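Local coordinates for protein catechol 1,2-dioxygenase (Burkholderia vietnamiensis, PDB 5TD3) that probably catalyses the intradiol ring cleavage of catechol by molecular oxygen, giving cis,cis-muconate, at residues A142-H148 and Y201-M207. Numbering follows the deposited sequence.
Sequences AGPLVIH and YAFRTLM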
ATOM      1  N   ALA A 142      35.869  -4.197  -7.674  1.00 31.64           N
ATOM      2  CA  ALA A 142      35.238  -4.701  -8.887  1.00 31.23           C
ATOM      3  C   ALA A 142      36.262  -4.721 -10.016  1.00 33.16           C
ATOM      4  O   ALA A 142      36.844  -3.684 -10.352  1.00 30.95           O
ATOM      5  CB  ALA A 142      34.020  -3.845  -9.256  1.00 26.77           C
ATOM      6  N   GLY A 143      36.501  -5.903 -10.589  1.00 32.52           N
ATOM      7  CA  GLY A 143      37.407  -6.030 -11.712  1.00 31.16           C
ATOM      8  C   GLY A 143      36.741  -5.646 -13.015  1.00 32.89           C
ATOM      9  O   GLY A 143      35.514  -5.504 -13.114  1.00 31.35           O
ATOM     10  N   PRO A 144      37.557  -5.444 -14.045  1.00 33.19           N
ATOM     11  CA  PRO A 144      37.010  -5.017 -15.334  1.00 29.06           C
ATOM     12  C   PRO A 144      36.189  -6.116 -15.983  1.00 34.44           C
ATOM     13  O   PRO A 144      36.482  -7.310 -15.867  1.00 37.07           O
ATOM     14  CB  PRO A 144      38.255  -4.688 -16.166  1.00 30.81           C
ATOM     15  CG  PRO A 144      39.341  -5.490 -15.545  1.00 42.32           C
ATOM     16  CD  PRO A 144      39.023  -5.559 -14.075  1.00 34.84           C
ATOM     17  N   LEU A 145      35.147  -5.688 -16.682  1.00 32.21           N
ATOM     18  CA  LEU A 145      34.199  -6.583 -17.327  1.00 32.44           C
ATOM     19  C   LEU A 145      33.885  -6.006 -18.693  1.00 31.90           C
ATOM     20  O   LEU A 145      33.597  -4.812 -18.808  1.00 34.12           O
ATOM     21  CB  LEU A 145      32.914  -6.722 -16.493  1.00 25.92           C
ATOM     22  CG  LEU A 145      31.697  -7.377 -17.144  1.00 29.38           C
ATOM     23  CD1 LEU A 145      32.014  -8.797 -17.553  1.00 28.79           C
ATOM     24  CD2 LEU A 145      30.505  -7.353 -16.189  1.00 28.17           C
ATOM     25  N   VAL A 146      33.948  -6.841 -19.724  1.00 29.50           N
ATOM     26  CA  VAL A 146      33.598  -6.438 -21.079  1.00 29.17           C
ATOM     27  C   VAL A 146      32.402  -7.276 -21.504  1.00 31.08           C
ATOM     28  O   VAL A 146      32.452  -8.507 -21.426  1.00 32.76           O
ATOM     29  CB  VAL A 146      34.774  -6.624 -22.057  1.00 36.60           C
ATOM     30  CG1 VAL A 146      34.358  -6.232 -23.471  1.00 34.85           C
ATOM     31  CG2 VAL A 146      35.980  -5.824 -21.600  1.00 33.90           C
ATOM     32  N   ILE A 147      31.326  -6.614 -21.921  1.00 28.89           N
ATOM     33  CA  ILE A 147      30.111  -7.278 -22.380  1.00 28.52           C
ATOM     34  C   ILE A 147      29.933  -6.899 -23.836  1.00 30.13           C
ATOM     35  O   ILE A 147      29.872  -5.710 -24.164  1.00 33.83           O
ATOM     36  CB  ILE A 147      28.873  -6.869 -21.566  1.00 27.24           C
ATOM     37  CG1 ILE A 147      29.118  -6.978 -20.056  1.00 29.63           C
ATOM     38  CG2 ILE A 147      27.679  -7.735 -21.946  1.00 24.92           C
ATOM     39  CD1 ILE A 147      28.003  -6.347 -19.213  1.00 28.52           C
ATOM     40  N   HIS A 148      29.836  -7.898 -24.709  1.00 29.93           N
ATOM     41  CA  HIS A 148      29.752  -7.611 -26.131  1.00 29.31           C
ATOM     42  C   HIS A 148      28.906  -8.669 -26.817  1.00 32.44           C
ATOM     43  O   HIS A 148      28.732  -9.785 -26.320  1.00 35.72           O
ATOM     44  CB  HIS A 148      31.143  -7.547 -26.770  1.00 36.71           C
ATOM     45  CG  HIS A 148      31.928  -8.808 -26.617  1.00 33.68           C
ATOM     46  ND1 HIS A 148      31.981  -9.779 -27.596  1.00 32.97           N
ATOM     47  CD2 HIS A 148      32.664  -9.275 -25.582  1.00 34.10           C
ATOM     48  CE1 HIS A 148      32.741 -10.778 -27.180  1.00 38.15           C
ATOM     49  NE2 HIS A 148      33.164 -10.498 -25.956  1.00 35.65           N
ATOM     50  N   TYR A 201      27.580  -4.390 -30.380  1.00 33.40           N
ATOM     51  CA  TYR A 201      27.674  -3.479 -29.250  1.00 32.25           C
ATOM     52  C   TYR A 201      28.759  -3.999 -28.324  1.00 37.87           C
ATOM     53  O   TYR A 201      29.052  -5.197 -28.301  1.00 33.90           O
ATOM     54  CB  TYR A 201      26.349  -3.383 -28.481  1.00 31.15           C
ATOM     55  CG  TYR A 201      26.154  -4.577 -27.582  1.00 34.06           C
ATOM     56  CD1 TYR A 201      25.664  -5.774 -28.088  1.00 32.44           C
ATOM     57  CD2 TYR A 201      26.494  -4.520 -26.236  1.00 30.85           C
ATOM     58  CE1 TYR A 201      25.511  -6.870 -27.286  1.00 28.96           C
ATOM     59  CE2 TYR A 201      26.354  -5.617 -25.425  1.00 32.56           C
ATOM     60  CZ  TYR A 201      25.863  -6.787 -25.958  1.00 29.53           C
ATOM     61  OH  TYR A 201      25.713  -7.883 -25.146  1.00 28.94           O
ATOM     62  N   ALA A 202      29.334  -3.096 -27.529  1.00 34.82           N
ATOM     63  CA  ALA A 202      30.243  -3.522 -26.476  1.00 32.36           C
ATOM     64  C   ALA A 202      30.215  -2.518 -25.337  1.00 35.86           C
ATOM     65  O   ALA A 202      30.225  -1.308 -25.570  1.00 37.23           O
ATOM     66  CB  ALA A 202      31.677  -3.680 -26.995  1.00 33.62           C
ATOM     67  N   PHE A 203      30.174  -3.030 -24.108  1.00 29.11           N
ATOM     68  CA  PHE A 203      30.287  -2.213 -22.906  1.00 28.25           C
ATOM     69  C   PHE A 203      31.564  -2.578 -22.166  1.00 34.62           C
ATOM     70  O   PHE A 203      31.903  -3.760 -22.037  1.00 34.86           O
ATOM     71  CB  PHE A 203      29.086  -2.399 -21.961  1.00 29.41           C
ATOM     72  CG  PHE A 203      27.806  -1.810 -22.472  1.00 30.18           C
ATOM     73  CD1 PHE A 203      27.552  -0.453 -22.344  1.00 29.71           C
ATOM     74  CD2 PHE A 203      26.850  -2.618 -23.080  1.00 32.16           C
ATOM     75  CE1 PHE A 203      26.368   0.096 -22.801  1.00 27.75           C
ATOM     76  CE2 PHE A 203      25.663  -2.074 -23.547  1.00 30.13           C
ATOM     77  CZ  PHE A 203      25.424  -0.713 -23.414  1.00 34.43           C
ATOM     78  N   ARG A 204      32.286  -1.559 -21.707  1.00 31.31           N
ATOM     79  CA  ARG A 204      33.446  -1.739 -20.848  1.00 32.60           C
ATOM     80  C   ARG A 204      33.082  -1.192 -19.477  1.00 29.73           C
ATOM     81  O   ARG A 204      32.727  -0.017 -19.352  1.00 28.37           O
ATOM     82  CB  ARG A 204      34.678  -1.043 -21.431  1.00 34.01           C
ATOM     83  CG  ARG A 204      35.153  -1.739 -22.692  1.00 32.22           C
ATOM     84  CD  ARG A 204      35.901  -0.859 -23.650  1.00 38.10           C
ATOM     85  NE  ARG A 204      36.070  -1.577 -24.917  1.00 48.87           N
ATOM     86  CZ  ARG A 204      36.990  -1.293 -25.830  1.00 52.99           C
ATOM     87  NH1 ARG A 204      37.843  -0.300 -25.627  1.00 56.13           N
ATOM     88  NH2 ARG A 204      37.057  -2.009 -26.942  1.00 51.86           N
ATOM     89  N   THR A 205      33.133  -2.045 -18.464  1.00 29.01           N
ATOM     90  CA  THR A 205      32.594  -1.674 -17.171  1.00 26.30           C
ATOM     91  C   THR A 205      33.339  -2.459 -16.095  1.00 30.78           C
ATOM     92  O   THR A 205      34.471  -2.911 -16.304  1.00 29.18           O
ATOM     93  CB  THR A 205      31.072  -1.893 -17.173  1.00 25.05           C
ATOM     94  OG1 THR A 205      30.524  -1.446 -15.933  1.00 24.56           O
ATOM     95  CG2 THR A 205      30.703  -3.377 -17.409  1.00 26.88           C
ATOM     96  N   LEU A 206      32.710  -2.611 -14.938  1.00 25.46           N
ATOM     97  CA  LEU A 206      33.244  -3.398 -13.841  1.00 30.04           C
ATOM     98  C   LEU A 206      32.210  -4.445 -13.449  1.00 30.65           C
ATOM     99  O   LEU A 206      31.013  -4.300 -13.725  1.00 31.12           O
ATOM    100  CB  LEU A 206      33.606  -2.510 -12.634  1.00 26.76           C
ATOM    101  CG  LEU A 206      34.549  -1.338 -12.930  1.00 27.01           C
ATOM    102  CD1 LEU A 206      34.754  -0.493 -11.682  1.00 29.48           C
ATOM    103  CD2 LEU A 206      35.889  -1.812 -13.503  1.00 31.44           C
ATOM    104  N   MET A 207      32.684  -5.506 -12.804  1.00 29.84           N
ATOM    105  CA  MET A 207      31.813  -6.621 -12.414  1.00 24.23           C
ATOM    106  C   MET A 207      30.812  -6.198 -11.344  1.00 26.27           C
ATOM    107  O   MET A 207      31.229  -5.736 -10.275  1.00 25.31           O
ATOM    108  CB  MET A 207      32.675  -7.783 -11.904  1.00 25.43           C
ATOM    109  CG  MET A 207      31.873  -8.992 -11.436  1.00 24.81           C
ATOM    110  SD  MET A 207      30.867  -9.701 -12.766  1.00 30.80           S
ATOM    111  CE  MET A 207      32.161 -10.543 -13.691  1.00 30.78           C
TER
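Residues 144-148 and 201-206, on neighbouring strands, run antiparallel, their axes 4.3 Å apart at the closest point, and Leu-145/Thr-205 and Ile-147/Phe-203 are hydrogen-bonded pairs that exchange two N-H...O=C bonds each. The straightest of these runs from Phe-203 N to Ile-147 O at 2.7 Å, with 169° at the hydrogen. Beyond the last bridge Met-207 N still binds Gly-143 O. In the non-hydrogen-bonded pairs CA-H...O contacts fill in, such as Val-146 CA to Phe-203 O at 3.3 Å.

Leu-145, Ile-147, Phe-203 and Thr-205 share one face. Leu-145 and Thr-205 stand side by side, Thr-205 CG2 lying 4.1 Å from Leu-145 CB. With Thr-205 OG1 anti to the backbone N (chi1 -176°), the hydroxyl is directed to His-168 while the methyl packs on Leu-145. The bent chain of Met-207 brings SD within 4.2 Å of Leu-145 CD2.

The pair forms the middle of one sheet of the beta-sandwich core of intradiol dioxygenases: strand 131-133 flanks 200-206, and strand 292-300 bonds along the other edge of 144-152. Phe-203 carries this face onto Val-164 and Cys-166 of the second sheet.

The Tyr-201 ring swings across the neighbouring strand and lays a face over His-148 CA, a CH-pi contact 4.3 Å from the centroid, while its OH binds Phe-297 O. On the face opposite Ile-147, His-148 CB touches Ala-202 CB at 3.9 Å; the imidazole then leads away to Asp-294 through NE2. Val-146 CG2 meets Arg-204 CG more loosely on that same face. At the Met-207 end, Ala-142 CB packs 3.7 Å from Leu-206 CB.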